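Aminotransferase class I and II (Streptococcus suis 89/1591, PDB 3OP7) probably transfers amino groups between amino acids and keto acids, using a covalently attached pyridoxal phosphate cofactor, as aminotransferases of class I and II do. Local coordinates at residues N18-D23 against G331-P336; Y99-P104 against T155-I160; G105-S110 against L150-T155. One frame throughout, in Å; residues are numbered along the deposited sequence.

Contact 1 of 3, residues N18-D23 against G331-P336; sequences NSAIYD and GVLLVP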
ATOM      1  N   ASN A  18     -21.913   5.213   6.526  1.00 45.18           N
ATOM      2  CA  ASN A  18     -22.886   4.264   7.100  1.00 46.77           C
ATOM      3  C   ASN A  18     -24.261   4.864   7.341  1.00 48.47           C
ATOM      4  O   ASN A  18     -25.219   4.143   7.666  1.00 49.75           O
ATOM      5  CB  ASN A  18     -22.371   3.733   8.446  1.00 47.28           C
ATOM      6  CG  ASN A  18     -21.276   2.714   8.284  1.00 45.95           C
ATOM      7  OD1 ASN A  18     -20.903   2.346   7.174  1.00 45.28           O
ATOM      8  ND2 ASN A  18     -20.772   2.217   9.418  1.00 50.19           N
ATOM      9  N   SER A  19     -24.334   6.190   7.281  1.00 48.79           N
ATOM     10  CA  SER A  19     -25.584   6.923   7.463  1.00 50.27           C
ATOM     11  C   SER A  19     -26.297   7.194   6.138  1.00 49.87           C
ATOM     12  O   SER A  19     -27.406   7.742   6.135  1.00 51.47           O
ATOM     13  CB  SER A  19     -25.307   8.257   8.163  1.00 51.59           C
ATOM     14  OG  SER A  19     -25.065   8.064   9.545  1.00 54.17           O
ATOM     15  N   ALA A  20     -25.667   6.831   5.021  1.00 47.42           N
ATOM     16  CA  ALA A  20     -26.186   7.158   3.690  1.00 47.13           C
ATOM     17  C   ALA A  20     -27.356   6.236   3.298  1.00 47.61           C
ATOM     18  O   ALA A  20     -27.213   5.009   3.337  1.00 47.21           O
ATOM     19  CB  ALA A  20     -25.073   7.037   2.675  1.00 45.21           C
ATOM     20  N   ILE A  21     -28.488   6.817   2.916  1.00 48.23           N
ATOM     21  CA  ILE A  21     -29.572   6.038   2.277  1.00 48.63           C
ATOM     22  C   ILE A  21     -29.339   6.048   0.757  1.00 47.17           C
ATOM     23  O   ILE A  21     -29.375   4.998   0.100  1.00 46.26           O
ATOM     24  CB  ILE A  21     -30.962   6.558   2.648  1.00 50.66           C
ATOM     25  CG1 ILE A  21     -31.219   6.357   4.160  1.00 52.16           C
ATOM     26  CG2 ILE A  21     -32.031   5.866   1.794  1.00 51.22           C
ATOM     27  CD1 ILE A  21     -32.441   7.106   4.728  1.00 51.98           C
ATOM     28  N   TYR A  22     -29.030   7.232   0.229  1.00 46.42           N
ATOM     29  CA  TYR A  22     -28.749   7.435  -1.205  1.00 45.39           C
ATOM     30  C   TYR A  22     -27.328   7.967  -1.341  1.00 43.85           C
ATOM     31  O   TYR A  22     -27.098   9.139  -1.175  1.00 43.42           O
ATOM     32  CB  TYR A  22     -29.788   8.419  -1.812  1.00 47.23           C
ATOM     33  CG  TYR A  22     -31.183   7.954  -1.522  1.00 48.24           C
ATOM     34  CD1 TYR A  22     -31.630   6.733  -2.022  1.00 50.43           C
ATOM     35  CD2 TYR A  22     -32.034   8.681  -0.685  1.00 50.00           C
ATOM     36  CE1 TYR A  22     -32.934   6.256  -1.737  1.00 51.33           C
ATOM     37  CE2 TYR A  22     -33.326   8.211  -0.378  1.00 52.12           C
ATOM     38  CZ  TYR A  22     -33.765   6.989  -0.910  1.00 51.57           C
ATOM     39  OH  TYR A  22     -35.034   6.519  -0.618  1.00 53.33           O
ATOM     40  N   ASP A  23     -26.381   7.088  -1.641  1.00 42.61           N
ATOM     41  CA  ASP A  23     -24.953   7.461  -1.658  1.00 41.78           C
ATOM     42  C   ASP A  23     -24.538   7.948  -3.050  1.00 40.34           C
ATOM     43  O   ASP A  23     -24.340   7.151  -3.941  1.00 39.48           O
ATOM     44  CB  ASP A  23     -24.095   6.285  -1.226  1.00 41.71           C
ATOM     45  CG  ASP A  23     -22.610   6.660  -1.077  1.00 43.21           C
ATOM     46  OD1 ASP A  23     -22.177   7.688  -1.637  1.00 42.65           O
ATOM     47  OD2 ASP A  23     -21.895   5.933  -0.383  1.00 48.09           O
ATOM     48  N   GLY A 331     -31.196  11.477   3.862  1.00 47.91           N
ATOM     49  CA  GLY A 331     -30.317  10.354   3.673  1.00 46.64           C
ATOM     50  C   GLY A 331     -29.431  10.399   2.435  1.00 44.21           C
ATOM     51  O   GLY A 331     -28.895   9.374   2.060  1.00 43.83           O
ATOM     52  N   VAL A 332     -29.266  11.579   1.825  1.00 43.32           N
ATOM     53  CA  VAL A 332     -28.468  11.748   0.619  1.00 41.44           C
ATOM     54  C   VAL A 332     -27.037  12.157   1.006  1.00 39.81           C
ATOM     55  O   VAL A 332     -26.830  13.110   1.772  1.00 40.35           O
ATOM     56  CB  VAL A 332     -29.073  12.837  -0.341  1.00 41.84           C
ATOM     57  CG1 VAL A 332     -28.200  13.031  -1.582  1.00 41.39           C
ATOM     58  CG2 VAL A 332     -30.517  12.497  -0.744  1.00 43.30           C
ATOM     59  N   LEU A 333     -26.063  11.414   0.526  1.00 38.64           N
ATOM     60  CA  LEU A 333     -24.661  11.712   0.854  1.00 37.39           C
ATOM     61  C   LEU A 333     -23.955  12.309  -0.340  1.00 36.11           C
ATOM     62  O   LEU A 333     -23.961  11.731  -1.433  1.00 34.19           O
ATOM     63  CB  LEU A 333     -23.921  10.478   1.346  1.00 36.26           C
ATOM     64  CG  LEU A 333     -22.493  10.725   1.901  1.00 36.83           C
ATOM     65  CD1 LEU A 333     -22.545  11.480   3.235  1.00 38.65           C
ATOM     66  CD2 LEU A 333     -21.724   9.421   2.033  1.00 36.17           C
ATOM     67  N   LEU A 334     -23.359  13.487  -0.101  1.00 35.54           N
ATOM     68  CA  LEU A 334     -22.488  14.187  -1.029  1.00 34.46           C
ATOM     69  C   LEU A 334     -21.187  14.417  -0.270  1.00 34.71           C
ATOM     70  O   LEU A 334     -21.116  14.106   0.943  1.00 36.27           O
ATOM     71  CB  LEU A 334     -23.115  15.557  -1.382  1.00 34.81           C
ATOM     72  CG  LEU A 334     -24.392  15.539  -2.236  1.00 37.57           C
ATOM     73  CD1 LEU A 334     -25.086  16.898  -2.206  1.00 39.32           C
ATOM     74  CD2 LEU A 334     -24.021  15.180  -3.652  1.00 38.29           C
ATOM     75  N   VAL A 335     -20.178  14.980  -0.936  1.00 33.95           N
ATOM     76  CA  VAL A 335     -18.973  15.466  -0.237  1.00 33.25           C
ATOM     77  C   VAL A 335     -18.963  16.991  -0.339  1.00 33.39           C
ATOM     78  O   VAL A 335     -18.978  17.528  -1.445  1.00 34.53           O
ATOM     79  CB  VAL A 335     -17.680  14.873  -0.752  1.00 32.86           C
ATOM     80  CG1 VAL A 335     -16.469  15.388   0.133  1.00 31.34           C
ATOM     81  CG2 VAL A 335     -17.776  13.328  -0.729  1.00 30.74           C
ATOM     82  N   PRO A 336     -18.981  17.687   0.809  1.00 33.19           N
ATOM     83  CA  PRO A 336     -19.079  19.147   0.709  1.00 34.02           C
ATOM     84  C   PRO A 336     -17.781  19.792   0.261  1.00 33.05           C
ATOM     85  O   PRO A 336     -16.685  19.248   0.534  1.00 32.62           O
ATOM     86  CB  PRO A 336     -19.404  19.586   2.143  1.00 35.55           C
ATOM     87  CG  PRO A 336     -18.829  18.532   3.007  1.00 34.02           C
ATOM     88  CD  PRO A 336     -18.969  17.241   2.212  1.00 33.35           C
TER
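Gly331 offers its carbonyl oxygen to two consecutive amides of 18-23. Ile21 N lies in the carbonyl plane on a lone pair, 2.7 Å from Gly331 O, though the N-H...O angle is only 139°. Tyr22 N approaches the same oxygen at 2.8 Å, tilted out of that plane, its N-H...O angle an almost straight 175°. Gly331 has left helix 319-330 with a positive phi, and Ile21 drapes over its backbone, CD1 lying 4.0 Å from Gly331 CA.

With Val332 the chains settle into parallel pairing. Tyr22 O receives a CA-H contact from Val332 CA at 3.4 Å, and Val332 CG2 comes to the rim of the tyrosine ring near its plane, 4.1 Å from Tyr22 CD2. Ile21 CG2 sits over the centre of one face of that ring. This short two-stranded parallel sheet ties the N-terminal segment to the C-terminal part of the chain, which together build the small domain of fold type I aminotransferases.

Leu333 N returns a bond to Tyr22 O at 3.0 Å. Its side chain leaves the other face of the ribbon, side by side with Asp23, CD2 near OD1. Separately, Leu333 CB meets Ala20 CB at 3.9 Å. Asp23 OD1 takes the amide of Ala25. Helix 8-16 covers Leu333 through Trp12, Leu13 and His16. Pairing with 18-23 ends at Leu333; Leu334 packs against Ile24, and its carbonyl accepts the indole N-H of Trp12.

Contact 2 of 3, residues Y99-P104 against T155-I160; sequences YSLIEP and TKMICI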
ATOM      1  N   TYR A  99       7.187   9.522  -2.640  1.00 24.42           N
ATOM      2  CA  TYR A  99       8.070   9.104  -1.579  1.00 24.83           C
ATOM      3  C   TYR A  99       9.490   8.808  -2.112  1.00 25.60           C
ATOM      4  O   TYR A  99      10.499   9.097  -1.433  1.00 27.68           O
ATOM      5  CB  TYR A  99       7.451   7.914  -0.878  1.00 26.37           C
ATOM      6  CG  TYR A  99       7.881   7.647   0.528  1.00 25.41           C
ATOM      7  CD1 TYR A  99       8.409   8.635   1.337  1.00 29.34           C
ATOM      8  CD2 TYR A  99       7.787   6.387   1.051  1.00 32.66           C
ATOM      9  CE1 TYR A  99       8.837   8.363   2.639  1.00 31.33           C
ATOM     10  CE2 TYR A  99       8.195   6.117   2.358  1.00 33.61           C
ATOM     11  CZ  TYR A  99       8.705   7.109   3.140  1.00 32.30           C
ATOM     12  OH  TYR A  99       9.137   6.803   4.424  1.00 34.31           O
ATOM     13  N   SER A 100       9.584   8.252  -3.314  1.00 24.39           N
ATOM     14  CA  SER A 100      10.861   7.876  -3.912  1.00 24.82           C
ATOM     15  C   SER A 100      11.636   9.123  -4.340  1.00 24.86           C
ATOM     16  O   SER A 100      12.877   9.192  -4.161  1.00 25.57           O
ATOM     17  CB  SER A 100      10.629   6.978  -5.142  1.00 25.13           C
ATOM     18  OG  SER A 100      10.141   5.708  -4.763  1.00 23.62           O
ATOM     19  N   LEU A 101      10.933  10.087  -4.932  1.00 24.73           N
ATOM     20  CA  LEU A 101      11.600  11.163  -5.646  1.00 24.59           C
ATOM     21  C   LEU A 101      11.728  12.478  -4.909  1.00 25.62           C
ATOM     22  O   LEU A 101      12.602  13.273  -5.251  1.00 26.59           O
ATOM     23  CB  LEU A 101      10.935  11.403  -7.024  1.00 24.92           C
ATOM     24  CG  LEU A 101      10.968  10.185  -7.948  1.00 25.78           C
ATOM     25  CD1 LEU A 101      10.145  10.524  -9.204  1.00 25.18           C
ATOM     26  CD2 LEU A 101      12.404   9.740  -8.297  1.00 29.10           C
ATOM     27  N   ILE A 102      10.865  12.739  -3.944  1.00 24.67           N
ATOM     28  CA  ILE A 102      10.820  14.053  -3.333  1.00 26.53           C
ATOM     29  C   ILE A 102      11.725  14.085  -2.115  1.00 27.88           C
ATOM     30  O   ILE A 102      11.630  13.224  -1.229  1.00 29.53           O
ATOM     31  CB  ILE A 102       9.382  14.467  -2.978  1.00 25.68           C
ATOM     32  CG1 ILE A 102       8.542  14.616  -4.243  1.00 26.03           C
ATOM     33  CG2 ILE A 102       9.350  15.799  -2.185  1.00 28.23           C
ATOM     34  CD1 ILE A 102       9.150  15.508  -5.359  1.00 27.29           C
ATOM     35  N   GLU A 103      12.603  15.087  -2.075  1.00 28.45           N
ATOM     36  CA  GLU A 103      13.574  15.289  -0.995  1.00 30.84           C
ATOM     37  C   GLU A 103      13.242  16.548  -0.208  1.00 30.13           C
ATOM     38  O   GLU A 103      12.653  17.489  -0.753  1.00 31.02           O
ATOM     39  CB  GLU A 103      14.966  15.454  -1.577  1.00 31.98           C
ATOM     40  CG  GLU A 103      15.319  14.495  -2.661  1.00 39.63           C
ATOM     41  CD  GLU A 103      16.135  13.347  -2.213  1.00 48.39           C
ATOM     42  OE1 GLU A 103      15.722  12.705  -1.216  1.00 51.24           O
ATOM     43  OE2 GLU A 103      17.198  13.103  -2.867  1.00 53.00           O
ATOM     44  N   PRO A 104      13.632  16.608   1.063  1.00 32.00           N
ATOM     45  CA  PRO A 104      13.435  17.819   1.842  1.00 32.65           C
ATOM     46  C   PRO A 104      14.016  19.035   1.135  1.00 31.92           C
ATOM     47  O   PRO A 104      15.107  18.952   0.581  1.00 32.66           O
ATOM     48  CB  PRO A 104      14.241  17.548   3.134  1.00 34.51           C
ATOM     49  CG  PRO A 104      14.287  16.139   3.267  1.00 33.24           C
ATOM     50  CD  PRO A 104      14.321  15.564   1.853  1.00 32.67           C
ATOM     51  N   THR A 155      12.768  23.890  -9.736  1.00 27.58           N
ATOM     52  CA  THR A 155      11.545  23.182  -9.444  1.00 27.71           C
ATOM     53  C   THR A 155      11.721  21.714  -9.813  1.00 26.87           C
ATOM     54  O   THR A 155      12.095  21.398 -10.934  1.00 28.22           O
ATOM     55  CB  THR A 155      10.336  23.827 -10.147  1.00 26.85           C
ATOM     56  OG1 THR A 155      10.134  25.155  -9.638  1.00 28.45           O
ATOM     57  CG2 THR A 155       9.002  22.984 -10.004  1.00 25.69           C
ATOM     58  N   LYS A 156      11.417  20.836  -8.879  1.00 26.24           N
ATOM     59  CA  LYS A 156      11.613  19.398  -9.071  1.00 26.78           C
ATOM     60  C   LYS A 156      10.473  18.696  -9.766  1.00 25.26           C
ATOM     61  O   LYS A 156      10.702  17.779 -10.587  1.00 24.49           O
ATOM     62  CB  LYS A 156      11.850  18.694  -7.760  1.00 28.77           C
ATOM     63  CG  LYS A 156      11.925  17.169  -7.962  1.00 31.99           C
ATOM     64  CD  LYS A 156      12.697  16.337  -6.983  1.00 40.75           C
ATOM     65  CE  LYS A 156      14.197  16.460  -7.110  1.00 44.89           C
ATOM     66  NZ  LYS A 156      14.784  15.783  -5.900  1.00 44.02           N
HETATM   67  N   MSE A 157       9.240  19.104  -9.449  1.00 23.98           N
HETATM   68  CA  MSE A 157       8.062  18.377  -9.889  1.00 23.13           C
HETATM   69  C   MSE A 157       6.836  19.262  -9.903  1.00 23.71           C
HETATM   70  O   MSE A 157       6.699  20.128  -9.054  1.00 24.57           O
HETATM   71  CB  MSE A 157       7.814  17.167  -8.963  1.00 23.85           C
HETATM   72  CG  MSE A 157       6.644  16.271  -9.423  1.00 24.82           C
HETATM   73 SE   MSE A 157       6.380  14.781  -8.275  0.75 22.98          SE
HETATM   74  CE  MSE A 157       7.977  13.809  -8.777  1.00 26.07           C
ATOM     75  N   ILE A 158       5.982  19.068 -10.915  1.00 23.28           N
ATOM     76  CA  ILE A 158       4.671  19.635 -11.011  1.00 24.23           C
ATOM     77  C   ILE A 158       3.687  18.462 -10.979  1.00 23.58           C
ATOM     78  O   ILE A 158       3.866  17.477 -11.733  1.00 23.48           O
ATOM     79  CB  ILE A 158       4.477  20.412 -12.325  1.00 22.95           C
ATOM     80  CG1 ILE A 158       5.451  21.585 -12.397  1.00 25.89           C
ATOM     81  CG2 ILE A 158       3.014  20.964 -12.459  1.00 25.14           C
ATOM     82  CD1 ILE A 158       5.634  22.153 -13.819  1.00 28.12           C
ATOM     83  N   CYS A 159       2.704  18.550 -10.085  1.00 23.04           N
ATOM     84  CA  CYS A 159       1.679  17.518  -9.946  1.00 23.33           C
ATOM     85  C   CYS A 159       0.363  17.977 -10.508  1.00 24.19           C
ATOM     86  O   CYS A 159      -0.142  19.068 -10.163  1.00 24.72           O
ATOM     87  CB  CYS A 159       1.518  17.116  -8.473  1.00 22.98           C
ATOM     88  SG  CYS A 159       2.978  16.555  -7.648  1.00 25.67           S
ATOM     89  N   ILE A 160      -0.208  17.156 -11.399  1.00 23.77           N
ATOM     90  CA  ILE A 160      -1.530  17.369 -11.933  1.00 23.64           C
ATOM     91  C   ILE A 160      -2.377  16.100 -11.824  1.00 23.83           C
ATOM     92  O   ILE A 160      -1.858  15.009 -11.608  1.00 21.39           O
ATOM     93  CB  ILE A 160      -1.468  17.805 -13.409  1.00 25.16           C
ATOM     94  CG1 ILE A 160      -0.916  16.692 -14.321  1.00 24.44           C
ATOM     95  CG2 ILE A 160      -0.669  19.133 -13.573  1.00 25.21           C
ATOM     96  CD1 ILE A 160      -1.035  17.090 -15.863  1.00 24.04           C
TER
HETATM   97  O   HOH W   1      14.988  12.992  -6.544  1.00 44.76           O
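This is a buried helix-end-to-strand contact, in which the last turn of helix 89-101 and the loop after it meet Lys156 and Met157, where the chain enters strand 157-161. The apolar half gathers at the methyl of Met157, a selenomethionine here. Its chain runs out extended and bends at the end (chi3 -71°), bringing CE 4.0 Å from Leu101 CD1; Leu101 crosses it at about a right angle. Ile102 CD1 reaches the same methyl and also touches Lys156 CD at 4.0 Å, the isoleucine and lysine sliding past each other in opposite directions.

The polar half lies at the helix's C-terminal end. Lys156 NZ makes a weak bond of 3.4 Å to Leu101 O, and a water reinforces it, donating a hydrogen bond to Leu101 O at 2.7 Å and accepting one from Lys156 NZ at 2.9 Å. The ammonium's stronger partner is Asp106, in a salt bridge; Glu103 OE1 instead bonds Met2 N of the second subunit. Helix 89-101 links strands 84-87 and 107-112, parallel but not adjacent, in a crossover that spans the sheet and sets the helix end on the intervening strand 157-161, as in the alpha/beta large domain of fold type I PLP enzymes.

Contact 3 of 3, residues G105-S110 against L150-T155; sequences GDHVIS and LIRPTT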
ATOM      1  N   GLY A 105      13.298  20.140   1.132  1.00 33.19           N
ATOM      2  CA  GLY A 105      13.787  21.340   0.456  1.00 33.80           C
ATOM      3  C   GLY A 105      13.443  21.448  -1.030  1.00 33.90           C
ATOM      4  O   GLY A 105      13.537  22.549  -1.599  1.00 33.94           O
ATOM      5  N   ASP A 106      13.072  20.326  -1.654  1.00 32.19           N
ATOM      6  CA  ASP A 106      12.614  20.341  -3.037  1.00 31.23           C
ATOM      7  C   ASP A 106      11.429  21.280  -3.209  1.00 30.69           C
ATOM      8  O   ASP A 106      10.509  21.299  -2.406  1.00 30.94           O
ATOM      9  CB  ASP A 106      12.196  18.933  -3.484  1.00 29.24           C
ATOM     10  CG  ASP A 106      13.349  18.055  -3.883  1.00 29.47           C
ATOM     11  OD1 ASP A 106      14.504  18.513  -3.855  1.00 33.28           O
ATOM     12  OD2 ASP A 106      13.095  16.861  -4.182  1.00 30.04           O
ATOM     13  N   HIS A 107      11.396  22.007  -4.324  1.00 30.81           N
ATOM     14  CA  HIS A 107      10.250  22.800  -4.661  1.00 29.81           C
ATOM     15  C   HIS A 107       9.318  21.970  -5.554  1.00 28.11           C
ATOM     16  O   HIS A 107       9.756  21.397  -6.563  1.00 27.19           O
ATOM     17  CB  HIS A 107      10.691  24.077  -5.422  1.00 29.90           C
ATOM     18  CG  HIS A 107       9.558  24.979  -5.777  1.00 30.13           C
ATOM     19  ND1 HIS A 107       9.289  25.382  -7.074  1.00 30.43           N
ATOM     20  CD2 HIS A 107       8.618  25.569  -4.994  1.00 30.18           C
ATOM     21  CE1 HIS A 107       8.225  26.176  -7.062  1.00 29.20           C
ATOM     22  NE2 HIS A 107       7.802  26.300  -5.810  1.00 29.92           N
ATOM     23  N   VAL A 108       8.034  21.953  -5.211  1.00 27.41           N
ATOM     24  CA  VAL A 108       7.021  21.184  -5.943  1.00 26.31           C
ATOM     25  C   VAL A 108       5.825  22.085  -6.126  1.00 27.24           C
ATOM     26  O   VAL A 108       5.474  22.825  -5.212  1.00 29.43           O
ATOM     27  CB  VAL A 108       6.607  19.915  -5.118  1.00 25.79           C
ATOM     28  CG1 VAL A 108       5.352  19.221  -5.712  1.00 25.66           C
ATOM     29  CG2 VAL A 108       7.792  18.955  -4.973  1.00 24.99           C
ATOM     30  N   ILE A 109       5.208  22.046  -7.308  1.00 26.19           N
ATOM     31  CA  ILE A 109       3.994  22.779  -7.591  1.00 25.51           C
ATOM     32  C   ILE A 109       2.873  21.791  -7.857  1.00 25.81           C
ATOM     33  O   ILE A 109       3.062  20.855  -8.629  1.00 25.09           O
ATOM     34  CB  ILE A 109       4.178  23.663  -8.827  1.00 26.15           C
ATOM     35  CG1 ILE A 109       5.325  24.650  -8.603  1.00 26.05           C
ATOM     36  CG2 ILE A 109       2.858  24.400  -9.220  1.00 24.63           C
ATOM     37  CD1 ILE A 109       5.685  25.475  -9.867  1.00 27.46           C
ATOM     38  N   SER A 110       1.737  21.977  -7.174  1.00 24.84           N
ATOM     39  CA  SER A 110       0.594  21.087  -7.318  1.00 24.32           C
ATOM     40  C   SER A 110      -0.610  21.824  -7.744  1.00 24.54           C
ATOM     41  O   SER A 110      -0.904  22.900  -7.200  1.00 25.18           O
ATOM     42  CB  SER A 110       0.283  20.383  -6.008  1.00 24.02           C
ATOM     43  OG  SER A 110      -0.860  19.535  -6.164  1.00 26.19           O
ATOM     44  N   LEU A 150       5.123  30.868 -10.805  1.00 33.20           N
ATOM     45  CA  LEU A 150       5.443  29.989  -9.672  1.00 32.14           C
ATOM     46  C   LEU A 150       6.697  29.155  -9.853  1.00 31.11           C
ATOM     47  O   LEU A 150       7.343  28.807  -8.875  1.00 31.53           O
ATOM     48  CB  LEU A 150       4.289  29.029  -9.387  1.00 31.56           C
ATOM     49  CG  LEU A 150       2.989  29.695  -8.908  1.00 32.96           C
ATOM     50  CD1 LEU A 150       1.838  28.691  -9.071  1.00 33.27           C
ATOM     51  CD2 LEU A 150       3.171  30.111  -7.441  1.00 33.86           C
ATOM     52  N   ILE A 151       7.021  28.807 -11.088  1.00 30.22           N
ATOM     53  CA  ILE A 151       8.152  27.903 -11.364  1.00 28.45           C
ATOM     54  C   ILE A 151       9.471  28.594 -11.030  1.00 28.15           C
ATOM     55  O   ILE A 151       9.620  29.832 -11.177  1.00 28.29           O
ATOM     56  CB  ILE A 151       8.121  27.401 -12.842  1.00 28.10           C
ATOM     57  CG1 ILE A 151       9.011  26.156 -13.003  1.00 30.71           C
ATOM     58  CG2 ILE A 151       8.446  28.521 -13.808  1.00 29.80           C
ATOM     59  CD1 ILE A 151       8.726  25.263 -14.206  1.00 35.18           C
ATOM     60  N   ARG A 152      10.438  27.785 -10.647  1.00 28.62           N
ATOM     61  CA  ARG A 152      11.746  28.241 -10.228  1.00 29.10           C
ATOM     62  C   ARG A 152      12.785  27.456 -10.985  1.00 28.14           C
ATOM     63  O   ARG A 152      12.499  26.323 -11.419  1.00 26.92           O
ATOM     64  CB  ARG A 152      11.941  27.942  -8.738  1.00 30.09           C
ATOM     65  CG  ARG A 152      10.955  28.635  -7.801  1.00 31.09           C
ATOM     66  CD  ARG A 152      11.312  28.201  -6.364  1.00 32.91           C
ATOM     67  NE  ARG A 152      10.298  28.670  -5.420  1.00 36.56           N
ATOM     68  CZ  ARG A 152      10.330  28.403  -4.113  1.00 37.44           C
ATOM     69  NH1 ARG A 152      11.305  27.680  -3.602  1.00 38.27           N
ATOM     70  NH2 ARG A 152       9.344  28.810  -3.336  1.00 40.22           N
ATOM     71  N   PRO A 153      14.030  27.962 -10.993  1.00 28.98           N
ATOM     72  CA  PRO A 153      15.077  27.288 -11.733  1.00 29.43           C
ATOM     73  C   PRO A 153      15.271  25.854 -11.322  1.00 31.02           C
ATOM     74  O   PRO A 153      15.657  25.034 -12.147  1.00 33.35           O
ATOM     75  CB  PRO A 153      16.306  28.142 -11.440  1.00 30.94           C
ATOM     76  CG  PRO A 153      15.727  29.540 -11.353  1.00 31.93           C
ATOM     77  CD  PRO A 153      14.422  29.340 -10.625  1.00 30.26           C
ATOM     78  N   THR A 154      14.969  25.563 -10.066  1.00 30.00           N
ATOM     79  CA  THR A 154      15.205  24.228  -9.488  1.00 30.51           C
ATOM     80  C   THR A 154      13.923  23.471  -9.183  1.00 28.76           C
ATOM     81  O   THR A 154      13.954  22.445  -8.467  1.00 28.81           O
ATOM     82  CB  THR A 154      16.078  24.303  -8.172  1.00 30.74           C
ATOM     83  OG1 THR A 154      15.407  25.097  -7.178  1.00 34.60           O
ATOM     84  CG2 THR A 154      17.488  24.870  -8.460  1.00 36.85           C
ATOM     85  N   THR A 155      12.768  23.890  -9.736  1.00 27.58           N
ATOM     86  CA  THR A 155      11.545  23.182  -9.444  1.00 27.71           C
ATOM     87  C   THR A 155      11.721  21.714  -9.813  1.00 26.87           C
ATOM     88  O   THR A 155      12.095  21.398 -10.934  1.00 28.22           O
ATOM     89  CB  THR A 155      10.336  23.827 -10.147  1.00 26.85           C
ATOM     90  OG1 THR A 155      10.134  25.155  -9.638  1.00 28.45           O
ATOM     91  CG2 THR A 155       9.002  22.984 -10.004  1.00 25.69           C
TER
HETATM   92  O   HOH W   2      13.762  22.058  -5.855  1.00 42.89           O
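Hydrogen bonding centres on His107 and Thr155. His107 ND1 and Thr155 OG1 stand 2.7 Å apart, either able to donate. The hydroxyl is also gripped from within its own loop, a type I turn from Arg152 to Thr155, by Arg152 N at 2.8 Å. A water joins the backbones, accepting from His107 N and donating to Thr154 O at 2.6 Å.

Stacking comes next. Arg152, extended from CG to NE, passes over one face of the His107 ring: CD makes a CH-pi contact, and further along the chain the guanidinium lies flat on the same face, planes 6° apart and centres 3.8 Å apart. Glu128 holds the guanidinium by a salt bridge. The ring edge touches Leu150, His107 CE1 lying 3.3 Å from Leu150 O.

Apolar packing falls to Ile109, whose CD1 rests on the end of helix 144-150, 3.8 Å from Leu150 CB, and also touches Ile151.

The imidazole is bonded at both nitrogens, to Thr155 at ND1 and Asp130 at NE2, which fixes its rotation beneath the arginine. Asp130 would tend to favour a protonated ring and the stacked guanidinium, partly offset by Glu128, to oppose it, so the charge of His107 probably reflects a balance.

In the fold
Contacts 2 and 3 lie side by side in the large domain, their centres about 8 Å apart. They share Thr155, and their strands 107-112 and 157-161 are parallel neighbours in the central sheet, where Cys159 N probably hydrogen-bonds Ile109 O at 2.8 Å. The Lys156-Asp106 salt bridge and packing of Ile102 on Val108 also join them. Along the chain contact 3 is nested inside the loop closed by contact 2, and both inside the loop closed by contact 1. Contact 1 lies in the small domain, its centre about 35 Å from that of contact 2 and about 39 Å from that of contact 3. The chain therefore builds the large domain between two terminal portions that pair with each other.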